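Long-range contact in putative cell surface protein (Streptococcus pyogenes, PDB 4OFQ), which probably serves as a streptococcal surface adhesin of the antigen I/II family, this fragment being its calcium-bound C-terminal region of beta-sandwich domains: residues T246-Q251 with V316-A321. Residues are numbered along the deposited sequence; the frame is centred on the assembly and turned at random.
Sequences THDLYQ and VKRIKA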
ATOM      1  N   THR A 246     -15.552  -5.021 -33.672  1.00 14.53           N
ATOM      2  CA  THR A 246     -16.553  -5.417 -34.659  1.00 16.71           C
ATOM      3  C   THR A 246     -17.506  -4.252 -34.966  1.00 14.74           C
ATOM      4  O   THR A 246     -18.081  -4.181 -36.055  1.00 15.61           O
ATOM      5  CB  THR A 246     -17.397  -6.592 -34.160  1.00 18.72           C
ATOM      6  OG1 THR A 246     -17.860  -6.312 -32.832  1.00 14.09           O
ATOM      7  CG2 THR A 246     -16.574  -7.875 -34.130  1.00 19.32           C
ATOM      8  N   HIS A 247     -17.678  -3.351 -33.999  1.00 13.41           N
ATOM      9  CA  HIS A 247     -18.659  -2.265 -34.117  1.00 17.76           C
ATOM     10  C   HIS A 247     -18.059  -0.861 -34.000  1.00 15.81           C
ATOM     11  O   HIS A 247     -18.625   0.116 -34.505  1.00 13.70           O
ATOM     12  CB  HIS A 247     -19.745  -2.422 -33.047  1.00 12.60           C
ATOM     13  CG  HIS A 247     -20.628  -3.612 -33.242  1.00 14.33           C
ATOM     14  ND1 HIS A 247     -20.196  -4.902 -33.019  1.00 13.11           N
ATOM     15  CD2 HIS A 247     -21.922  -3.711 -33.634  1.00 13.01           C
ATOM     16  CE1 HIS A 247     -21.182  -5.746 -33.273  1.00 15.56           C
ATOM     17  NE2 HIS A 247     -22.244  -5.048 -33.640  1.00 14.26           N
ATOM     18  N   ASP A 248     -16.933  -0.759 -33.310  1.00 16.06           N
ATOM     19  CA  ASP A 248     -16.287   0.533 -33.065  1.00 15.49           C
ATOM     20  C   ASP A 248     -14.961   0.551 -33.800  1.00 17.11           C
ATOM     21  O   ASP A 248     -14.097  -0.293 -33.562  1.00 18.36           O
ATOM     22  CB  ASP A 248     -15.997   0.741 -31.580  1.00 13.82           C
ATOM     23  CG  ASP A 248     -17.199   1.237 -30.784  1.00 15.58           C
ATOM     24  OD1 ASP A 248     -18.209   1.658 -31.384  1.00 14.02           O
ATOM     25  OD2 ASP A 248     -17.117   1.198 -29.533  1.00 13.59           O
ATOM     26  N   LEU A 249     -14.791   1.507 -34.699  1.00 13.27           N
ATOM     27  CA  LEU A 249     -13.533   1.603 -35.425  1.00 17.84           C
ATOM     28  C   LEU A 249     -12.716   2.779 -34.883  1.00 19.18           C
ATOM     29  O   LEU A 249     -13.080   3.940 -35.084  1.00 19.98           O
ATOM     30  CB  LEU A 249     -13.806   1.754 -36.923  1.00 17.18           C
ATOM     31  CG  LEU A 249     -12.619   2.008 -37.859  1.00 25.72           C
ATOM     32  CD1 LEU A 249     -11.739   0.776 -37.989  1.00 31.21           C
ATOM     33  CD2 LEU A 249     -13.124   2.464 -39.209  1.00 28.26           C
ATOM     34  N   TYR A 250     -11.628   2.462 -34.184  1.00 14.53           N
ATOM     35  CA  TYR A 250     -10.717   3.464 -33.624  1.00 17.64           C
ATOM     36  C   TYR A 250     -10.295   4.523 -34.644  1.00 17.96           C
ATOM     37  O   TYR A 250      -9.898   4.198 -35.766  1.00 17.54           O
ATOM     38  CB  TYR A 250      -9.473   2.782 -33.034  1.00 21.09           C
ATOM     39  CG  TYR A 250      -8.443   3.726 -32.449  1.00 20.14           C
ATOM     40  CD1 TYR A 250      -8.552   4.189 -31.147  1.00 18.24           C
ATOM     41  CD2 TYR A 250      -7.345   4.132 -33.193  1.00 22.10           C
ATOM     42  CE1 TYR A 250      -7.600   5.053 -30.610  1.00 18.26           C
ATOM     43  CE2 TYR A 250      -6.387   4.992 -32.663  1.00 14.85           C
ATOM     44  CZ  TYR A 250      -6.522   5.443 -31.376  1.00 13.52           C
ATOM     45  OH  TYR A 250      -5.571   6.291 -30.862  1.00 15.47           O
ATOM     46  N   GLN A 251     -10.390   5.788 -34.241  1.00 14.35           N
ATOM     47  CA  GLN A 251      -9.966   6.902 -35.090  1.00 18.25           C
ATOM     48  C   GLN A 251      -8.725   7.582 -34.520  1.00 17.48           C
ATOM     49  O   GLN A 251      -7.707   7.691 -35.199  1.00 17.09           O
ATOM     50  CB  GLN A 251     -11.088   7.928 -35.244  1.00 16.62           C
ATOM     51  CG  GLN A 251     -12.369   7.369 -35.850  1.00 21.96           C
ATOM     52  CD  GLN A 251     -12.170   6.934 -37.281  1.00 22.69           C
ATOM     53  OE1 GLN A 251     -11.753   7.732 -38.126  1.00 22.05           O
ATOM     54  NE2 GLN A 251     -12.448   5.659 -37.566  1.00 23.21           N
ATOM     55  N   VAL A 316     -14.038   6.918 -31.866  1.00 11.68           N
ATOM     56  CA  VAL A 316     -14.298   5.782 -32.746  1.00 13.69           C
ATOM     57  C   VAL A 316     -15.426   6.106 -33.727  1.00 14.35           C
ATOM     58  O   VAL A 316     -16.218   7.020 -33.498  1.00 14.23           O
ATOM     59  CB  VAL A 316     -14.668   4.488 -31.950  1.00 14.73           C
ATOM     60  CG1 VAL A 316     -13.619   4.196 -30.875  1.00 13.84           C
ATOM     61  CG2 VAL A 316     -16.057   4.616 -31.319  1.00 10.12           C
ATOM     62  N   LYS A 317     -15.473   5.363 -34.827  1.00 15.68           N
ATOM     63  CA  LYS A 317     -16.578   5.447 -35.777  1.00 14.02           C
ATOM     64  C   LYS A 317     -17.443   4.184 -35.632  1.00 16.88           C
ATOM     65  O   LYS A 317     -16.921   3.069 -35.527  1.00 14.69           O
ATOM     66  CB  LYS A 317     -16.035   5.574 -37.198  1.00 17.25           C
ATOM     67  CG  LYS A 317     -17.065   5.439 -38.298  1.00 24.89           C
ATOM     68  CD  LYS A 317     -16.378   5.483 -39.659  1.00 34.85           C
ATOM     69  CE  LYS A 317     -17.366   5.410 -40.812  1.00 40.37           C
ATOM     70  NZ  LYS A 317     -16.653   5.478 -42.128  1.00 40.11           N
ATOM     71  N   ARG A 318     -18.758   4.368 -35.594  1.00 14.04           N
ATOM     72  CA  ARG A 318     -19.663   3.246 -35.402  1.00 13.66           C
ATOM     73  C   ARG A 318     -19.935   2.630 -36.763  1.00 15.61           C
ATOM     74  O   ARG A 318     -20.524   3.265 -37.646  1.00 16.00           O
ATOM     75  CB  ARG A 318     -20.962   3.697 -34.726  1.00 16.27           C
ATOM     76  CG  ARG A 318     -22.044   2.612 -34.634  1.00 13.99           C
ATOM     77  CD  ARG A 318     -21.628   1.435 -33.747  1.00 11.87           C
ATOM     78  NE  ARG A 318     -20.879   1.825 -32.555  1.00 10.91           N
ATOM     79  CZ  ARG A 318     -21.424   2.217 -31.405  1.00 12.94           C
ATOM     80  NH1 ARG A 318     -22.747   2.291 -31.268  1.00 10.38           N
ATOM     81  NH2 ARG A 318     -20.635   2.534 -30.385  1.00 10.55           N
ATOM     82  N   ILE A 319     -19.490   1.392 -36.940  1.00 15.94           N
ATOM     83  CA  ILE A 319     -19.465   0.796 -38.273  1.00 21.93           C
ATOM     84  C   ILE A 319     -20.468  -0.336 -38.498  1.00 16.43           C
ATOM     85  O   ILE A 319     -20.618  -0.803 -39.620  1.00 21.31           O
ATOM     86  CB  ILE A 319     -18.049   0.294 -38.652  1.00 21.93           C
ATOM     87  CG1 ILE A 319     -17.511  -0.672 -37.593  1.00 20.36           C
ATOM     88  CG2 ILE A 319     -17.101   1.468 -38.831  1.00 22.79           C
ATOM     89  CD1 ILE A 319     -16.426  -1.603 -38.107  1.00 25.84           C
ATOM     90  N   LYS A 320     -21.156  -0.772 -37.446  1.00 15.38           N
ATOM     91  CA  LYS A 320     -22.062  -1.918 -37.564  1.00 21.70           C
ATOM     92  C   LYS A 320     -23.234  -1.808 -36.589  1.00 16.92           C
ATOM     93  O   LYS A 320     -23.097  -1.242 -35.513  1.00 15.69           O
ATOM     94  CB  LYS A 320     -21.278  -3.208 -37.309  1.00 24.11           C
ATOM     95  CG  LYS A 320     -22.035  -4.505 -37.543  1.00 24.90           C
ATOM     96  CD  LYS A 320     -21.137  -5.705 -37.243  1.00 31.78           C
ATOM     97  CE  LYS A 320     -21.943  -6.987 -37.093  1.00 36.10           C
ATOM     98  NZ  LYS A 320     -22.697  -7.337 -38.325  1.00 42.77           N
ATOM     99  N   ALA A 321     -24.392  -2.338 -36.969  1.00 20.64           N
ATOM    100  CA  ALA A 321     -25.546  -2.332 -36.071  1.00 15.72           C
ATOM    101  C   ALA A 321     -25.369  -3.360 -34.951  1.00 20.02           C
ATOM    102  O   ALA A 321     -24.659  -4.356 -35.118  1.00 14.69           O
ATOM    103  CB  ALA A 321     -26.834  -2.610 -36.865  1.00 15.96           C
TER
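Val316 sets its CG2 methyl against the carboxylate carbon of Asp248 (CG2 to CG 3.6 Å), where strand 310-318 runs antiparallel to the outermost strand 248-257 of a four-stranded sheet. Lys317 forms the hydrogen-bonded pair with Leu249, through Leu249 N to Lys317 O and Lys317 N to Leu249 O, each 2.8 Å. From the opposite face of the Leu249 carbonyl, Gln251 NE2 adds a second donor, its chain folded back at chi2 (-66°) and passing Lys317 CB.

Arg318, bent at chi2 and chi3, presents the side of its guanidinium to a single oxygen: NE lies 2.9 Å and NH2 2.8 Å from Asp248 OD1. The two flat groups are nearly coplanar, 28° apart. The other carboxylate oxygen, OD2, hydrogen-bonds Tyr219, while Arg318 NH1 meets Thr344 and Thr346.

Beyond the strand, Ile319 N still gives a nearly straight hydrogen bond to His247 O, and Ile319 CG2 packs on Leu249 CB. Lys320 then lays CD over one face of the His247 imidazole, 4.0 Å from the ring centre, and Ala321 O receives a weak hydrogen bond from His247 NE2; Thr246 OG1 hydrogen-bonds ND1. With both carboxylate oxygens engaged, the charge of this buried pair is probably met inside the fold, whereas the imidazole's link across rests on one weak bond and a CH-pi contact.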